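Local coordinates for protein putative metallopeptidase (Shewanella baltica OS155, PDB 3IEH) that is a putative zinc-dependent hydrolase of the M14 family, probably a metallocarboxypeptidase, at residues L174-Y179 / A249-D254; L30-E35 / G85-L90; Q58-K63 / D96-V101. All blocks are in the same frame, centred on the assembly; numbering follows the deposited sequence.

Contact 1 of 3, residues L174-Y179 / A249-D254; sequences LSREAY and ALQNFD
Arg176 O takes a hydrogen bond of 2.8 Å from Gln251 NE2. The bond is nearly straight, with 174° at the hydrogen. It arrives in the carbonyl plane, on a lone pair of Arg176 O, and the acceptor also lies in the plane of the Gln251 amide. Gln251 reaches it by a bend at its second torsion (chi2 -64°), which turns CD off the line of the chain. The same nitrogen sits over one face of the Arg176 guanidinium, and the guanidinium and amide planes are steeply inclined to each other. Gln251 NE2 also lies 3.6 Å from Arg176 CB. One amide end thus meets both the backbone and the side chain of Arg176.

The two loops follow neighbouring parallel strands of the central sheet of this M14 peptidase: 165-172, which carries the zinc ligand His170 at its end, and 242-248, which carries the predicted catalytic Glu246. A backbone bond, from Leu250 N to Ser175 O, is weak at 3.3 Å. Leu250 lays CB and CG against that same oxygen, with CB at 3.4 Å from Ser175 O. Leu250 CD1 reaches Ser175 C at 3.7 Å. Within the first loop, Ser175 OG donates to Glu177 O at 2.7 Å, on a lone pair in the carbonyl plane. Beyond the two loops, Arg176 rests on Pro205 and Gln251 on Phe204.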
loop_
_atom_site.group_PDB
_atom_site.type_symbol
_atom_site.label_atom_id
_atom_site.label_comp_id
_atom_site.label_asym_id
_atom_site.label_seq_id
_atom_site.Cartn_x
_atom_site.Cartn_y
_atom_site.Cartn_z
ATOM N N LEU A 174 12.438 8.343 -7.793
ATOM C CA LEU A 174 12.865 9.231 -8.843
ATOM C C LEU A 174 12.107 10.549 -8.839
ATOM O O LEU A 174 12.331 11.379 -9.719
ATOM C CB LEU A 174 12.694 8.556 -10.194
ATOM C CG LEU A 174 13.614 7.345 -10.409
ATOM C CD1 LEU A 174 13.359 6.741 -11.788
ATOM C CD2 LEU A 174 15.095 7.710 -10.234
ATOM N N SER A 175 11.241 10.775 -7.849
ATOM C CA SER A 175 10.388 11.963 -7.865
ATOM C C SER A 175 10.466 12.851 -6.629
ATOM O O SER A 175 10.594 12.372 -5.501
ATOM C CB SER A 175 8.927 11.540 -8.072
ATOM O OG SER A 175 8.074 12.691 -8.205
ATOM N N ARG A 176 10.379 14.160 -6.864
ATOM C CA ARG A 176 10.202 15.124 -5.783
ATOM C C ARG A 176 8.724 15.588 -5.669
ATOM O O ARG A 176 8.377 16.340 -4.769
ATOM C CB ARG A 176 11.168 16.290 -5.937
ATOM C CG ARG A 176 10.957 17.136 -7.155
ATOM C CD ARG A 176 11.920 18.332 -7.138
ATOM N NE ARG A 176 11.629 19.227 -6.023
ATOM C CZ ARG A 176 10.600 20.076 -5.974
ATOM N NH1 ARG A 176 9.737 20.182 -6.985
ATOM N NH2 ARG A 176 10.433 20.831 -4.890
ATOM N N GLU A 177 7.861 15.068 -6.547
ATOM C CA GLU A 177 6.462 15.491 -6.664
ATOM C C GLU A 177 5.517 14.327 -6.380
ATOM O O GLU A 177 5.762 13.220 -6.847
ATOM C CB GLU A 177 6.201 15.978 -8.097
ATOM C CG GLU A 177 6.934 17.243 -8.461
ATOM C CD GLU A 177 6.713 17.665 -9.905
ATOM O OE1 GLU A 177 6.447 16.796 -10.740
ATOM O OE2 GLU A 177 6.816 18.870 -10.208
ATOM N N ALA A 178 4.445 14.566 -5.640
ATOM C CA ALA A 178 3.499 13.478 -5.297
ATOM C C ALA A 178 2.525 13.186 -6.452
ATOM O O ALA A 178 2.296 14.035 -7.315
ATOM C CB ALA A 178 2.713 13.833 -4.036
ATOM N N TYR A 179 1.958 11.983 -6.466
ATOM C CA TYR A 179 0.889 11.670 -7.395
ATOM C C TYR A 179 0.167 10.428 -6.915
ATOM O O TYR A 179 0.560 9.797 -5.924
ATOM C CB TYR A 179 1.387 11.551 -8.857
ATOM C CG TYR A 179 2.458 10.524 -9.063
ATOM C CD1 TYR A 179 3.805 10.814 -8.749
ATOM C CD2 TYR A 179 2.147 9.261 -9.587
ATOM C CE1 TYR A 179 4.810 9.865 -8.937
ATOM C CE2 TYR A 179 3.148 8.286 -9.782
ATOM C CZ TYR A 179 4.473 8.585 -9.433
ATOM O OH TYR A 179 5.459 7.635 -9.626
ATOM N N ALA A 249 10.071 10.124 -2.881
ATOM C CA ALA A 249 11.119 9.640 -1.981
ATOM C C ALA A 249 12.400 10.480 -2.024
ATOM O O ALA A 249 13.385 10.141 -1.356
ATOM C CB ALA A 249 11.420 8.151 -2.241
ATOM N N LEU A 250 12.387 11.555 -2.819
ATOM C CA LEU A 250 13.473 12.576 -2.823
ATOM C C LEU A 250 13.217 13.652 -1.757
ATOM O O LEU A 250 14.054 14.498 -1.526
ATOM C CB LEU A 250 13.645 13.248 -4.208
ATOM C CG LEU A 250 14.134 12.378 -5.376
ATOM C CD1 LEU A 250 14.155 13.184 -6.718
ATOM C CD2 LEU A 250 15.525 11.759 -5.055
ATOM N N GLN A 251 12.052 13.628 -1.130
ATOM C CA GLN A 251 11.735 14.542 -0.046
ATOM C C GLN A 251 12.093 13.889 1.292
ATOM O O GLN A 251 12.428 12.698 1.378
ATOM C CB GLN A 251 10.227 14.888 -0.054
ATOM C CG GLN A 251 9.691 15.579 -1.326
ATOM C CD GLN A 251 10.284 16.958 -1.593
ATOM O OE1 GLN A 251 10.970 17.500 -0.736
ATOM N NE2 GLN A 251 10.021 17.532 -2.792
ATOM N N ASN A 252 11.970 14.686 2.338
ATOM C CA ASN A 252 12.212 14.289 3.710
ATOM C C ASN A 252 11.392 13.065 4.161
ATOM O O ASN A 252 10.169 13.004 4.019
ATOM C CB ASN A 252 11.952 15.474 4.644
ATOM C CG ASN A 252 12.134 15.114 6.099
ATOM O OD1 ASN A 252 11.277 14.457 6.717
ATOM N ND2 ASN A 252 13.256 15.548 6.668
ATOM N N PHE A 253 12.104 12.111 4.747
ATOM C CA PHE A 253 11.514 10.846 5.115
ATOM C C PHE A 253 10.301 10.996 6.078
ATOM O O PHE A 253 9.230 10.449 5.782
ATOM C CB PHE A 253 12.577 9.886 5.653
ATOM C CG PHE A 253 12.031 8.527 5.955
ATOM C CD1 PHE A 253 11.854 7.613 4.941
ATOM C CD2 PHE A 253 11.639 8.180 7.252
ATOM C CE1 PHE A 253 11.327 6.349 5.201
ATOM C CE2 PHE A 253 11.100 6.924 7.520
ATOM C CZ PHE A 253 10.951 5.999 6.482
ATOM N N ASP A 254 10.432 11.757 7.170
ATOM C CA ASP A 254 9.306 11.913 8.112
ATOM C C ASP A 254 8.087 12.630 7.519
ATOM O O ASP A 254 6.943 12.335 7.888
ATOM C CB ASP A 254 9.756 12.539 9.430
ATOM C CG ASP A 254 10.677 11.603 10.232
ATOM O OD1 ASP A 254 10.441 10.371 10.308
ATOM O OD2 ASP A 254 11.643 12.105 10.807
#

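Contact 2 of 3, residues L30-E35 / G85-L90; sequences LLLEQE and GLLHFL
Helix segments 30-35 and 85-90 run in the same general direction, with their axes 10.2 Å apart at closest approach and inclined by 33°. Leu87 has the largest share of the contact. Leu87 CD1 meets Leu31 CB at 3.9 Å, while Leu87 CD2 presses on the backbone of the facing helix, 3.6 Å from Leu32 CA. Leu87 CD2 also touches the methyl Leu32 CD1 at 4.0 Å. The side chains of Leu31 and Leu32 each cross that of Leu87 at about a right angle. An alanine in place of Leu87 would probably leave a gap between the helices, with Leu31 and Leu32 losing the methyls that now fill it.

One turn on, Glu35 and Leu90 meet through their CB atoms, 4.1 Å apart. Leu32 CD1 lies 4.3 Å from Leu90 CD1. The carboxylate of Glu35 makes no hydrogen bond across the helices; its OE1 is in a salt bridge with Arg38. Phe18 covers Leu31 and Leu87, and Leu105 of strand 102-106 lies against Leu90. This is leucine packing between two helices of an alpha/beta fold, in a helical layer against the central mixed sheet.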
loop_
_atom_site.group_PDB
_atom_site.type_symbol
_atom_site.label_atom_id
_atom_site.label_comp_id
_atom_site.label_asym_id
_atom_site.label_seq_id
_atom_site.Cartn_x
_atom_site.Cartn_y
_atom_site.Cartn_z
ATOM N N LEU A 30 8.502 -5.047 15.919
ATOM C CA LEU A 30 8.261 -4.856 17.358
ATOM C C LEU A 30 7.120 -3.863 17.569
ATOM O O LEU A 30 6.210 -4.133 18.324
ATOM C CB LEU A 30 9.540 -4.355 18.043
ATOM C CG LEU A 30 9.449 -3.935 19.510
ATOM C CD1 LEU A 30 8.888 -5.066 20.361
ATOM C CD2 LEU A 30 10.813 -3.510 20.047
ATOM N N LEU A 31 7.172 -2.716 16.888
ATOM C CA LEU A 31 6.112 -1.713 16.990
ATOM C C LEU A 31 4.834 -2.215 16.284
ATOM O O LEU A 31 3.725 -1.932 16.721
ATOM C CB LEU A 31 6.544 -0.367 16.385
ATOM C CG LEU A 31 7.823 0.324 16.904
ATOM C CD1 LEU A 31 8.130 1.559 16.067
ATOM C CD2 LEU A 31 7.786 0.687 18.410
ATOM N N LEU A 32 4.982 -2.958 15.197
ATOM C CA LEU A 32 3.830 -3.459 14.499
ATOM C C LEU A 32 3.057 -4.412 15.409
ATOM O O LEU A 32 1.865 -4.271 15.572
ATOM C CB LEU A 32 4.232 -4.174 13.200
ATOM C CG LEU A 32 3.051 -4.630 12.335
ATOM C CD1 LEU A 32 2.227 -3.418 11.876
ATOM C CD2 LEU A 32 3.537 -5.442 11.145
ATOM N N GLU A 33 3.752 -5.388 15.977
ATOM C CA GLU A 33 3.153 -6.300 16.926
ATOM C C GLU A 33 2.455 -5.517 18.051
ATOM O O GLU A 33 1.288 -5.807 18.351
ATOM C CB GLU A 33 4.186 -7.279 17.514
ATOM C CG GLU A 33 4.782 -8.274 16.507
ATOM N N GLN A 34 3.130 -4.527 18.648
ATOM C CA GLN A 34 2.518 -3.823 19.780
ATOM C C GLN A 34 1.216 -3.150 19.362
ATOM O O GLN A 34 0.211 -3.268 20.052
ATOM C CB GLN A 34 3.472 -2.830 20.456
ATOM C CG GLN A 34 4.599 -3.489 21.305
ATOM N N GLU A 35 1.220 -2.485 18.215
ATOM C CA GLU A 35 0.015 -1.811 17.723
ATOM C C GLU A 35 -1.114 -2.778 17.344
ATOM O O GLU A 35 -2.268 -2.497 17.628
ATOM C CB GLU A 35 0.339 -0.853 16.565
ATOM C CG GLU A 35 1.141 0.349 17.007
ATOM C CD GLU A 35 0.461 1.120 18.145
ATOM O OE1 GLU A 35 -0.777 1.228 18.126
ATOM O OE2 GLU A 35 1.145 1.619 19.066
ATOM N N GLY A 85 4.709 4.768 7.621
ATOM C CA GLY A 85 3.507 5.586 7.584
ATOM C C GLY A 85 2.322 4.849 8.170
ATOM O O GLY A 85 1.507 5.445 8.864
ATOM N N LEU A 86 2.226 3.551 7.902
ATOM C CA LEU A 86 1.144 2.725 8.472
ATOM C C LEU A 86 1.304 2.612 9.977
ATOM O O LEU A 86 0.315 2.668 10.702
ATOM C CB LEU A 86 1.079 1.335 7.836
ATOM C CG LEU A 86 -0.143 0.473 8.177
ATOM C CD1 LEU A 86 -1.469 1.262 8.196
ATOM C CD2 LEU A 86 -0.245 -0.696 7.190
ATOM N N LEU A 87 2.543 2.475 10.450
ATOM C CA LEU A 87 2.774 2.410 11.886
ATOM C C LEU A 87 2.348 3.715 12.534
ATOM O O LEU A 87 1.756 3.712 13.596
ATOM C CB LEU A 87 4.252 2.142 12.244
ATOM C CG LEU A 87 4.721 0.687 12.273
ATOM C CD1 LEU A 87 6.256 0.609 12.595
ATOM C CD2 LEU A 87 3.904 -0.104 13.311
ATOM N N HIS A 88 2.684 4.836 11.907
ATOM C CA HIS A 88 2.326 6.123 12.438
ATOM C C HIS A 88 0.810 6.227 12.596
ATOM O O HIS A 88 0.296 6.593 13.660
ATOM C CB HIS A 88 2.808 7.238 11.535
ATOM C CG HIS A 88 2.448 8.579 12.059
ATOM N ND1 HIS A 88 1.248 9.189 11.760
ATOM C CD2 HIS A 88 3.078 9.385 12.942
ATOM C CE1 HIS A 88 1.176 10.339 12.403
ATOM N NE2 HIS A 88 2.276 10.484 13.124
ATOM N N PHE A 89 0.115 5.886 11.523
ATOM C CA PHE A 89 -1.335 5.899 11.493
ATOM C C PHE A 89 -1.964 5.034 12.586
ATOM O O PHE A 89 -2.932 5.443 13.214
ATOM C CB PHE A 89 -1.796 5.427 10.120
ATOM C CG PHE A 89 -3.225 5.045 10.058
ATOM C CD1 PHE A 89 -4.206 6.007 9.823
ATOM C CD2 PHE A 89 -3.600 3.714 10.182
ATOM C CE1 PHE A 89 -5.527 5.653 9.726
ATOM C CE2 PHE A 89 -4.927 3.346 10.097
ATOM C CZ PHE A 89 -5.901 4.322 9.876
ATOM N N LEU A 90 -1.417 3.842 12.805
ATOM C CA LEU A 90 -1.954 2.930 13.799
ATOM C C LEU A 90 -1.725 3.447 15.197
ATOM O O LEU A 90 -2.581 3.274 16.067
ATOM C CB LEU A 90 -1.337 1.536 13.679
ATOM C CG LEU A 90 -1.737 0.818 12.395
ATOM C CD1 LEU A 90 -0.880 -0.453 12.203
ATOM C CD2 LEU A 90 -3.251 0.543 12.360
#

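Contact 3 of 3, residues Q58-K63 / D96-V101; sequences QSPAAK and DLFERV
The charged contact joins Lys63 to Glu99. Lys63 NZ donates to Glu99 OE1 at 2.8 Å in a salt bridge, and the other carboxylate oxygen, Glu99 OE2, lies 3.1 Å from the same nitrogen. The ammonium comes from above the carboxylate plane, 49° out of it at OE1. The two side chains cross at about a right angle. Glu99 starts away from the other loop, and the bend at its second torsion (chi2 -54°) helps to turn the carboxylate back toward Lys63. Lys63 CE passes 3.4 Å from Phe98 O, so the lysine chain lies close to the backbone as well as to the acid.

The aromatic contact is a CH-pi interaction. Ser59 CB stands over one face of the Phe98 ring, 3.5 Å from its centroid and nearest to the CD1 side of the rim. Ser59 CB lies 3.3 Å from Phe98 CD1. The Ser59 hydroxyl has another role, as OG hydrogen-bonds Leu103 O.

The apolar contact is slighter. Pro60 CD approaches Phe98 CD2 obliquely at 4.3 Å. Phe98 also packs on Met41.

Both loops lead into strands of the central sheet. Loop 58-63 follows strand 52-58 and precedes strand 68-73, whereas loop 96-101 follows helix 81-91 and enters strand 102-106. That last strand lies between the other two in the sheet. A backbone bond between Ser59 and Leu103, and one from Asn102 ND2 to Lys63 O, tie the first loop to strand 102-106.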
loop_
_atom_site.group_PDB
_atom_site.type_symbol
_atom_site.label_atom_id
_atom_site.label_comp_id
_atom_site.label_asym_id
_atom_site.label_seq_id
_atom_site.Cartn_x
_atom_site.Cartn_y
_atom_site.Cartn_z
ATOM N N GLN A 58 -6.347 -8.377 10.307
ATOM C CA GLN A 58 -7.758 -8.033 10.156
ATOM C C GLN A 58 -8.415 -7.639 11.473
ATOM O O GLN A 58 -8.132 -8.189 12.510
ATOM C CB GLN A 58 -8.540 -9.195 9.509
ATOM C CG GLN A 58 -8.113 -9.525 8.105
ATOM C CD GLN A 58 -9.069 -10.462 7.370
ATOM O OE1 GLN A 58 -9.146 -11.651 7.669
ATOM N NE2 GLN A 58 -9.757 -9.930 6.363
ATOM N N SER A 59 -9.308 -6.674 11.408
ATOM C CA SER A 59 -10.076 -6.299 12.570
ATOM C C SER A 59 -11.030 -7.466 12.893
ATOM O O SER A 59 -11.583 -8.087 11.998
ATOM C CB SER A 59 -10.825 -4.991 12.297
ATOM O OG SER A 59 -11.581 -5.111 11.115
ATOM N N PRO A 60 -11.206 -7.772 14.173
ATOM C CA PRO A 60 -12.036 -8.919 14.545
ATOM C C PRO A 60 -13.564 -8.652 14.511
ATOM O O PRO A 60 -14.013 -7.543 14.817
ATOM C CB PRO A 60 -11.581 -9.200 15.977
ATOM C CG PRO A 60 -11.298 -7.811 16.524
ATOM C CD PRO A 60 -10.762 -7.002 15.351
ATOM N N ALA A 61 -14.339 -9.671 14.139
ATOM C CA ALA A 61 -15.800 -9.611 14.155
ATOM C C ALA A 61 -16.309 -8.541 13.184
ATOM O O ALA A 61 -16.955 -7.563 13.564
ATOM C CB ALA A 61 -16.334 -9.403 15.592
ATOM N N ALA A 62 -15.991 -8.766 11.917
ATOM C CA ALA A 62 -16.404 -7.914 10.831
ATOM C C ALA A 62 -17.916 -7.899 10.757
ATOM O O ALA A 62 -18.546 -8.932 10.934
ATOM C CB ALA A 62 -15.839 -8.428 9.532
ATOM N N LYS A 63 -18.477 -6.726 10.492
ATOM C CA LYS A 63 -19.918 -6.563 10.310
ATOM C C LYS A 63 -20.265 -6.164 8.861
ATOM O O LYS A 63 -19.605 -5.343 8.234
ATOM C CB LYS A 63 -20.561 -5.623 11.353
ATOM C CG LYS A 63 -19.684 -4.608 12.063
ATOM C CD LYS A 63 -18.997 -5.197 13.284
ATOM C CE LYS A 63 -18.109 -4.170 14.001
ATOM N NZ LYS A 63 -18.960 -3.042 14.524
ATOM N N ASP A 96 -11.906 1.819 18.532
ATOM C CA ASP A 96 -13.108 2.517 18.080
ATOM C C ASP A 96 -13.156 2.577 16.545
ATOM O O ASP A 96 -14.235 2.631 15.972
ATOM C CB ASP A 96 -13.201 3.929 18.682
ATOM N N LEU A 97 -12.000 2.577 15.877
ATOM C CA LEU A 97 -11.973 2.583 14.397
ATOM C C LEU A 97 -12.812 1.438 13.786
ATOM O O LEU A 97 -13.484 1.626 12.758
ATOM C CB LEU A 97 -10.531 2.502 13.875
ATOM C CG LEU A 97 -10.241 2.485 12.361
ATOM C CD1 LEU A 97 -10.810 3.667 11.648
ATOM C CD2 LEU A 97 -8.725 2.421 12.112
ATOM N N PHE A 98 -12.805 0.281 14.446
ATOM C CA PHE A 98 -13.460 -0.905 13.927
ATOM C C PHE A 98 -14.969 -0.896 14.037
ATOM O O PHE A 98 -15.626 -1.848 13.618
ATOM C CB PHE A 98 -12.892 -2.148 14.590
ATOM C CG PHE A 98 -11.393 -2.242 14.499
ATOM C CD1 PHE A 98 -10.725 -1.865 13.330
ATOM C CD2 PHE A 98 -10.654 -2.729 15.553
ATOM C CE1 PHE A 98 -9.356 -1.944 13.244
ATOM C CE2 PHE A 98 -9.273 -2.824 15.462
ATOM C CZ PHE A 98 -8.633 -2.439 14.310
ATOM N N GLU A 99 -15.518 0.171 14.600
ATOM C CA GLU A 99 -16.939 0.361 14.589
ATOM C C GLU A 99 -17.366 1.124 13.318
ATOM O O GLU A 99 -18.534 1.117 12.954
ATOM C CB GLU A 99 -17.382 1.073 15.872
ATOM C CG GLU A 99 -17.353 0.159 17.124
ATOM C CD GLU A 99 -18.145 -1.148 16.946
ATOM O OE1 GLU A 99 -19.315 -1.099 16.504
ATOM O OE2 GLU A 99 -17.596 -2.229 17.240
ATOM N N ARG A 100 -16.411 1.753 12.641
ATOM C CA ARG A 100 -16.676 2.521 11.430
ATOM C C ARG A 100 -16.340 1.698 10.156
ATOM O O ARG A 100 -16.959 1.888 9.096
ATOM C CB ARG A 100 -15.867 3.848 11.448
ATOM C CG ARG A 100 -15.876 4.634 10.095
ATOM C CD ARG A 100 -14.627 5.499 9.810
ATOM N NE ARG A 100 -14.780 6.916 10.164
ATOM C CZ ARG A 100 -15.533 7.806 9.506
ATOM N NH1 ARG A 100 -16.265 7.447 8.455
ATOM N NH2 ARG A 100 -15.576 9.068 9.920
ATOM N N VAL A 101 -15.345 0.812 10.271
ATOM C CA VAL A 101 -14.824 0.017 9.159
ATOM C C VAL A 101 -14.360 -1.379 9.599
ATOM O O VAL A 101 -13.967 -1.598 10.751
ATOM C CB VAL A 101 -13.600 0.713 8.516
ATOM C CG1 VAL A 101 -13.943 2.128 8.121
ATOM C CG2 VAL A 101 -12.412 0.722 9.479
#

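In the fold
The three contacts belong to one M14 peptidase unit but sit in different places. Contact 1 lies nearest the metal: the side chain of Ala249 is about 9 Å from the zinc ion, which His76, Glu79 and His170 bind. Contacts 2 and 3 lie away from the annotated sites. They are direct neighbours, with centres about 17 Å apart, and Phe89 CZ touches Leu97 CD2 at 4.1 Å. Their segments alternate along the chain, and helix 81-91 of contact 2 leads into the second loop of contact 3. Contacts 1 and 3 are on opposite sides of the chain's centre, with centres about 32 Å apart. Contacts 1 and 2 do not touch; their nearest atoms are about 6 Å apart.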